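Endo alpha-1,4 polygalactosaminidase (PDB 6OJ1) cleaves alpha-1,4-linked galactosamine polymers from within the chain as a fungal glycoside hydrolase and thereby disrupts microbial biofilms. Local coordinates at residues A[42-47]-A[228-233]; A[99-104]-A[127-132]. All blocks are in the same frame, centred on the assembly; numbering follows the deposited sequence.

Interaction 1 of 2, residues A[42-47]-A[228-233]; sequences WQIELL and FHIEYP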
loop_
_atom_site.group_PDB
_atom_site.type_symbol
_atom_site.label_atom_id
_atom_site.label_comp_id
_atom_site.label_asym_id
_atom_site.label_seq_id
_atom_site.Cartn_x
_atom_site.Cartn_y
_atom_site.Cartn_z
ATOM N N TRP A 42 -13.181 -2.093 -0.540
ATOM C CA TRP A 42 -12.310 -0.932 -0.623
ATOM C C TRP A 42 -12.250 -0.418 -2.054
ATOM O O TRP A 42 -12.722 -1.052 -3.004
ATOM C CB TRP A 42 -10.894 -1.231 -0.099
ATOM C CG TRP A 42 -10.005 -2.074 -0.994
ATOM C CD1 TRP A 42 -10.318 -3.265 -1.586
ATOM C CD2 TRP A 42 -8.632 -1.805 -1.334
ATOM N NE1 TRP A 42 -9.233 -3.739 -2.300
ATOM C CE2 TRP A 42 -8.191 -2.863 -2.165
ATOM C CE3 TRP A 42 -7.738 -0.769 -1.021
ATOM C CZ2 TRP A 42 -6.898 -2.916 -2.694
ATOM C CZ3 TRP A 42 -6.441 -0.818 -1.543
ATOM C CH2 TRP A 42 -6.033 -1.892 -2.368
ATOM N N GLN A 43 -11.677 0.772 -2.172
ATOM C CA GLN A 43 -11.330 1.409 -3.428
ATOM C C GLN A 43 -9.931 1.973 -3.254
ATOM O O GLN A 43 -9.543 2.350 -2.147
ATOM C CB GLN A 43 -12.360 2.509 -3.792
ATOM C CG GLN A 43 -11.897 3.609 -4.771
ATOM C CD GLN A 43 -11.723 3.140 -6.219
ATOM O OE1 GLN A 43 -11.180 2.071 -6.481
ATOM N NE2 GLN A 43 -12.187 3.951 -7.166
ATOM N N ILE A 44 -9.162 2.003 -4.336
ATOM C CA ILE A 44 -7.842 2.614 -4.328
ATOM C C ILE A 44 -7.726 3.506 -5.555
ATOM O O ILE A 44 -8.141 3.122 -6.654
ATOM C CB ILE A 44 -6.702 1.574 -4.288
ATOM C CG1 ILE A 44 -5.340 2.274 -4.407
ATOM C CG2 ILE A 44 -6.875 0.494 -5.367
ATOM C CD1 ILE A 44 -4.130 1.372 -4.069
ATOM N N GLU A 45 -7.202 4.711 -5.359
ATOM C CA GLU A 45 -7.042 5.652 -6.471
ATOM C C GLU A 45 -5.811 6.485 -6.147
ATOM O O GLU A 45 -5.854 7.315 -5.236
ATOM C CB GLU A 45 -8.278 6.527 -6.660
ATOM C CG GLU A 45 -8.288 7.281 -8.000
ATOM C CD GLU A 45 -7.403 8.509 -7.977
ATOM O OE1 GLU A 45 -7.696 9.434 -7.184
ATOM O OE2 GLU A 45 -6.400 8.538 -8.733
ATOM N N LEU A 46 -4.721 6.253 -6.885
ATOM C CA LEU A 46 -3.428 6.859 -6.600
ATOM C C LEU A 46 -2.946 7.813 -7.679
ATOM O O LEU A 46 -1.958 8.522 -7.450
ATOM C CB LEU A 46 -2.355 5.767 -6.412
ATOM C CG LEU A 46 -2.630 4.747 -5.326
ATOM C CD1 LEU A 46 -1.353 3.875 -5.134
ATOM C CD2 LEU A 46 -2.999 5.467 -4.037
ATOM N N LEU A 47 -3.608 7.862 -8.839
ATOM C CA LEU A 47 -3.032 8.603 -9.960
ATOM C C LEU A 47 -3.189 10.117 -9.805
ATOM O O LEU A 47 -2.270 10.881 -10.140
ATOM C CB LEU A 47 -3.653 8.115 -11.270
ATOM C CG LEU A 47 -3.109 8.734 -12.553
ATOM C CD1 LEU A 47 -1.624 8.400 -12.687
ATOM C CD2 LEU A 47 -3.890 8.224 -13.761
ATOM N N PHE A 228 -6.227 -6.459 1.084
ATOM C CA PHE A 228 -6.708 -5.516 0.081
ATOM C C PHE A 228 -6.006 -5.875 -1.220
ATOM O O PHE A 228 -4.816 -5.601 -1.402
ATOM C CB PHE A 228 -6.470 -4.091 0.564
ATOM C CG PHE A 228 -7.247 -3.779 1.808
ATOM C CD1 PHE A 228 -8.634 -3.903 1.809
ATOM C CD2 PHE A 228 -6.609 -3.398 2.984
ATOM C CE1 PHE A 228 -9.384 -3.643 2.959
ATOM C CE2 PHE A 228 -7.347 -3.129 4.137
ATOM C CZ PHE A 228 -8.735 -3.256 4.126
ATOM N N HIS A 229 -6.748 -6.527 -2.113
ATOM C CA HIS A 229 -6.181 -7.325 -3.192
ATOM C C HIS A 229 -6.472 -6.669 -4.535
ATOM O O HIS A 229 -7.634 -6.413 -4.862
ATOM C CB HIS A 229 -6.751 -8.746 -3.127
ATOM C CG HIS A 229 -6.463 -9.578 -4.335
ATOM N ND1 HIS A 229 -7.453 -10.258 -5.012
ATOM C CD2 HIS A 229 -5.304 -9.847 -4.986
ATOM C CE1 HIS A 229 -6.918 -10.906 -6.033
ATOM N NE2 HIS A 229 -5.618 -10.669 -6.042
ATOM N N ILE A 230 -5.419 -6.418 -5.319
ATOM C CA ILE A 230 -5.534 -5.780 -6.632
ATOM C C ILE A 230 -5.127 -6.771 -7.712
ATOM O O ILE A 230 -4.106 -7.453 -7.580
ATOM C CB ILE A 230 -4.644 -4.524 -6.735
ATOM C CG1 ILE A 230 -4.811 -3.603 -5.535
ATOM C CG2 ILE A 230 -4.933 -3.767 -8.029
ATOM C CD1 ILE A 230 -3.758 -2.485 -5.513
ATOM N N GLU A 231 -5.911 -6.838 -8.795
ATOM C CA GLU A 231 -5.477 -7.508 -10.013
ATOM C C GLU A 231 -5.600 -6.536 -11.177
ATOM O O GLU A 231 -6.445 -5.635 -11.165
ATOM C CB GLU A 231 -6.281 -8.785 -10.308
ATOM C CG GLU A 231 -6.118 -9.899 -9.242
ATOM C CD GLU A 231 -4.782 -10.631 -9.320
ATOM O OE1 GLU A 231 -4.203 -10.720 -10.423
ATOM O OE2 GLU A 231 -4.316 -11.136 -8.270
ATOM N N TYR A 232 -4.742 -6.727 -12.181
ATOM C CA TYR A 232 -4.616 -5.816 -13.318
ATOM C C TYR A 232 -4.830 -6.603 -14.606
ATOM O O TYR A 232 -3.883 -6.837 -15.368
ATOM C CB TYR A 232 -3.246 -5.144 -13.346
ATOM C CG TYR A 232 -2.865 -4.328 -12.127
ATOM C CD1 TYR A 232 -3.510 -3.135 -11.828
ATOM C CD2 TYR A 232 -1.830 -4.741 -11.297
ATOM C CE1 TYR A 232 -3.141 -2.376 -10.715
ATOM C CE2 TYR A 232 -1.447 -3.998 -10.194
ATOM C CZ TYR A 232 -2.106 -2.817 -9.903
ATOM O OH TYR A 232 -1.738 -2.060 -8.807
ATOM N N PRO A 233 -6.065 -7.013 -14.892
ATOM C CA PRO A 233 -6.279 -7.947 -16.013
ATOM C C PRO A 233 -6.043 -7.342 -17.392
ATOM O O PRO A 233 -5.828 -8.104 -18.344
ATOM C CB PRO A 233 -7.739 -8.384 -15.831
ATOM C CG PRO A 233 -8.363 -7.305 -15.054
ATOM C CD PRO A 233 -7.302 -6.747 -14.141
#
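The indole of W42 lies with one face on the backbone end of F228: F228 CB sits over the centre of the six-membered ring, 3.4 Å from its centroid and 11° off the ring normal, a CH-pi contact. At the indole edge, near its plane, I230 CG1 comes to 3.6 Å from W42 CZ2. The contact lies inside the (beta/alpha)-barrel, where side chains from strands 42-45 and 227-231 meet; the two strands exchange no hydrogen bond here and their short segments cross at 56°. The W42 and F228 rings themselves meet obliquely, planes at 44°, with F228 CD1 3.6 Å from W42 CG. The first torsion of W42 sets CG between its own backbone N and carbonyl carbon. Further out on the indole, W42 CZ2 comes within 3.4 Å of F228 C. Two residues further along each strand, I44 and I230 cross at about a right angle and touch through their CD1 methyls. F228 also meets W202 edge-to-face, and V264 of strand 261-266 packs against both W42 and I230, so that the buried cluster spans several barrel strands. The H229 side chain sets off away from strand 42-45, and its NE2 donates to the anti lone pair of E231 OE2 at 2.6 Å, with the carboxylate oxygen tilted from the imidazole plane.

Interaction 2 of 2, residues A[99-104]-A[127-132]; sequences DKFKDS and RQIMLD. With EDO (1,2-ethanediol), chain G.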
loop_
_atom_site.group_PDB
_atom_site.type_symbol
_atom_site.label_atom_id
_atom_site.label_comp_id
_atom_site.label_asym_id
_atom_site.label_seq_id
_atom_site.Cartn_x
_atom_site.Cartn_y
_atom_site.Cartn_z
ATOM N N ASP A 99 13.710 16.989 -2.012
ATOM C CA ASP A 99 15.028 17.563 -1.754
ATOM C C ASP A 99 15.575 17.207 -0.375
ATOM O O ASP A 99 16.742 17.514 -0.095
ATOM C CB ASP A 99 14.982 19.069 -1.923
ATOM C CG ASP A 99 14.706 19.477 -3.360
ATOM O OD1 ASP A 99 15.440 19.024 -4.266
ATOM O OD2 ASP A 99 13.736 20.213 -3.584
ATOM N N LYS A 100 14.778 16.564 0.479
ATOM C CA LYS A 100 15.311 16.092 1.756
ATOM C C LYS A 100 16.273 14.932 1.580
ATOM O O LYS A 100 17.137 14.709 2.445
ATOM C CB LYS A 100 14.178 15.653 2.680
ATOM C CG LYS A 100 13.235 16.800 3.096
ATOM C CD LYS A 100 12.079 16.253 3.949
ATOM C CE LYS A 100 11.195 17.373 4.510
ATOM N NZ LYS A 100 10.070 16.816 5.334
ATOM N N PHE A 101 16.105 14.149 0.510
ATOM C CA PHE A 101 16.916 12.950 0.321
ATOM C C PHE A 101 18.349 13.301 -0.068
ATOM O O PHE A 101 18.594 14.222 -0.854
ATOM C CB PHE A 101 16.296 12.057 -0.753
ATOM C CG PHE A 101 14.976 11.476 -0.368
ATOM C CD1 PHE A 101 13.802 12.185 -0.574
ATOM C CD2 PHE A 101 14.908 10.207 0.196
ATOM C CE1 PHE A 101 12.575 11.637 -0.209
ATOM C CE2 PHE A 101 13.688 9.650 0.563
ATOM C CZ PHE A 101 12.521 10.366 0.356
ATOM N N LYS A 102 19.302 12.553 0.486
ATOM C CA LYS A 102 20.708 12.741 0.162
ATOM C C LYS A 102 21.119 11.792 -0.953
ATOM O O LYS A 102 20.492 10.752 -1.168
ATOM C CB LYS A 102 21.594 12.506 1.393
ATOM C CG LYS A 102 21.327 13.477 2.552
ATOM C CD LYS A 102 22.132 13.020 3.786
ATOM C CE LYS A 102 21.991 13.979 4.964
ATOM N NZ LYS A 102 22.906 13.566 6.075
ATOM N N ASP A 103 22.216 12.142 -1.635
ATOM C CA ASP A 103 22.747 11.267 -2.674
ATOM C C ASP A 103 22.999 9.869 -2.130
ATOM O O ASP A 103 22.697 8.872 -2.795
ATOM C CB ASP A 103 24.027 11.858 -3.281
ATOM C CG ASP A 103 25.171 12.004 -2.271
ATOM O OD1 ASP A 103 24.913 11.992 -1.050
ATOM O OD2 ASP A 103 26.337 12.139 -2.709
ATOM N N SER A 104 23.493 9.776 -0.892
ATOM C CA SER A 104 23.790 8.482 -0.286
ATOM C C SER A 104 22.540 7.702 0.101
ATOM O O SER A 104 22.656 6.519 0.429
ATOM C CB SER A 104 24.692 8.684 0.939
ATOM O OG SER A 104 24.121 9.649 1.815
ATOM N N ARG A 127 14.722 7.302 7.229
ATOM C CA ARG A 127 13.765 7.039 8.299
ATOM C C ARG A 127 13.152 8.332 8.832
ATOM O O ARG A 127 11.942 8.389 9.084
ATOM C CB ARG A 127 14.446 6.217 9.389
ATOM C CG ARG A 127 14.696 4.805 8.868
ATOM C CD ARG A 127 15.172 3.890 9.960
ATOM N NE ARG A 127 15.212 2.500 9.508
ATOM C CZ ARG A 127 15.122 1.467 10.341
ATOM N NH1 ARG A 127 14.956 1.688 11.642
ATOM N NH2 ARG A 127 15.177 0.226 9.882
ATOM N N GLN A 128 13.950 9.401 8.950
ATOM C CA GLN A 128 13.394 10.665 9.428
ATOM C C GLN A 128 12.430 11.262 8.406
ATOM O O GLN A 128 11.413 11.846 8.787
ATOM C CB GLN A 128 14.500 11.664 9.767
ATOM C CG GLN A 128 13.977 12.971 10.393
ATOM C CD GLN A 128 13.174 12.749 11.669
ATOM O OE1 GLN A 128 13.682 12.188 12.639
ATOM N NE2 GLN A 128 11.916 13.193 11.672
ATOM N N ILE A 129 12.734 11.141 7.112
ATOM C CA ILE A 129 11.793 11.614 6.094
ATOM C C ILE A 129 10.475 10.858 6.209
ATOM O O ILE A 129 9.390 11.449 6.102
ATOM C CB ILE A 129 12.402 11.479 4.683
ATOM C CG1 ILE A 129 13.583 12.442 4.512
ATOM C CG2 ILE A 129 11.322 11.735 3.578
ATOM C CD1 ILE A 129 14.447 12.102 3.294
ATOM N N MET A 130 10.541 9.538 6.432
ATOM C CA MET A 130 9.300 8.777 6.568
ATOM C C MET A 130 8.537 9.172 7.824
ATOM O O MET A 130 7.298 9.157 7.816
ATOM C CB MET A 130 9.574 7.270 6.558
ATOM C CG MET A 130 10.229 6.809 5.244
ATOM S SD MET A 130 9.406 7.475 3.772
ATOM C CE MET A 130 10.741 7.417 2.560
ATOM N N LEU A 131 9.241 9.523 8.904
ATOM C CA LEU A 131 8.547 10.062 10.072
ATOM C C LEU A 131 7.867 11.379 9.743
ATOM O O LEU A 131 6.748 11.630 10.198
ATOM C CB LEU A 131 9.514 10.263 11.238
ATOM C CG LEU A 131 10.110 9.006 11.860
ATOM C CD1 LEU A 131 11.060 9.412 12.964
ATOM C CD2 LEU A 131 8.995 8.115 12.401
ATOM N N ASP A 132 8.536 12.242 8.966
ATOM C CA ASP A 132 7.897 13.486 8.522
ATOM C C ASP A 132 6.639 13.199 7.695
ATOM O O ASP A 132 5.625 13.902 7.823
ATOM C CB ASP A 132 8.868 14.329 7.689
ATOM C CG ASP A 132 10.054 14.864 8.478
ATOM O OD1 ASP A 132 10.090 14.745 9.719
ATOM O OD2 ASP A 132 10.976 15.402 7.820
HETATM C C1 EDO G . 6.496 16.683 4.493
HETATM O O1 EDO G . 6.721 17.205 3.181
HETATM C C2 EDO G . 6.863 15.212 4.478
HETATM O O2 EDO G . 8.276 15.068 4.279
#
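I129, K100 and F101 bury the most surface here, and I129 is the residue that both of the others touch. Its CD1 methyl sits over the centre of the F101 ring, 3.6 Å from the centroid and 8° off the normal, a CH-pi contact made almost squarely on the face. The same methyl lies 3.6 Å from K100 CB, while I129 CG2 approaches the far end of the ring at F101 CZ (3.7 Å). In I129, chi1 (-67°) sets CG1 anti to the carbonyl carbon and chi2 (165°) extends CD1, which touches both K100 CB and the F101 ring. At the ring edge, near its plane, M130 CE adds a looser contact. K100 covers the outer flank: its chain runs extended beyond CG, and NZ forms a salt bridge with D132 OD2 at 3.0 Å, met on the anti side and out of the carboxylate plane. The other carboxylate oxygen, D132 OD1, accepts from Q128 NE2 one helical turn earlier, so each oxygen has its own donor. An ethanediol, probably from the crystallisation liquor, takes a further bond from K100 NZ at 2.7 Å and also binds D97. The contact thus lays the loop between strands 90-92 and 106-109 against helix 124-140, with the rings of Y91 and F101 meeting edge-to-face, L119 of strand 116-119 touching F101 and M130, and helix 163-179 meeting M130 through L173.

A comparison of the two contacts illustrates how chemistry follows depth in a barrel enzyme. Interaction 1 is wholly buried and joins two strands of the central sheet through apolar and aromatic contacts, with no hydrogen bond between the segments. Interaction 2, nearer the outside, ties a loop to a helix; it also has an aliphatic carbon over a ring face, here a methyl where interaction 1 uses a methylene, and adds a charged pair at its more exposed margin. The centres of interactions 1 and 2 are about 27 Å apart, on opposite sides of the chain's centre, and the nearest atoms of interactions 1 and 2 about 14 Å apart. In sequence, 99-104 and 127-132 are nested between 42-47 and 228-233.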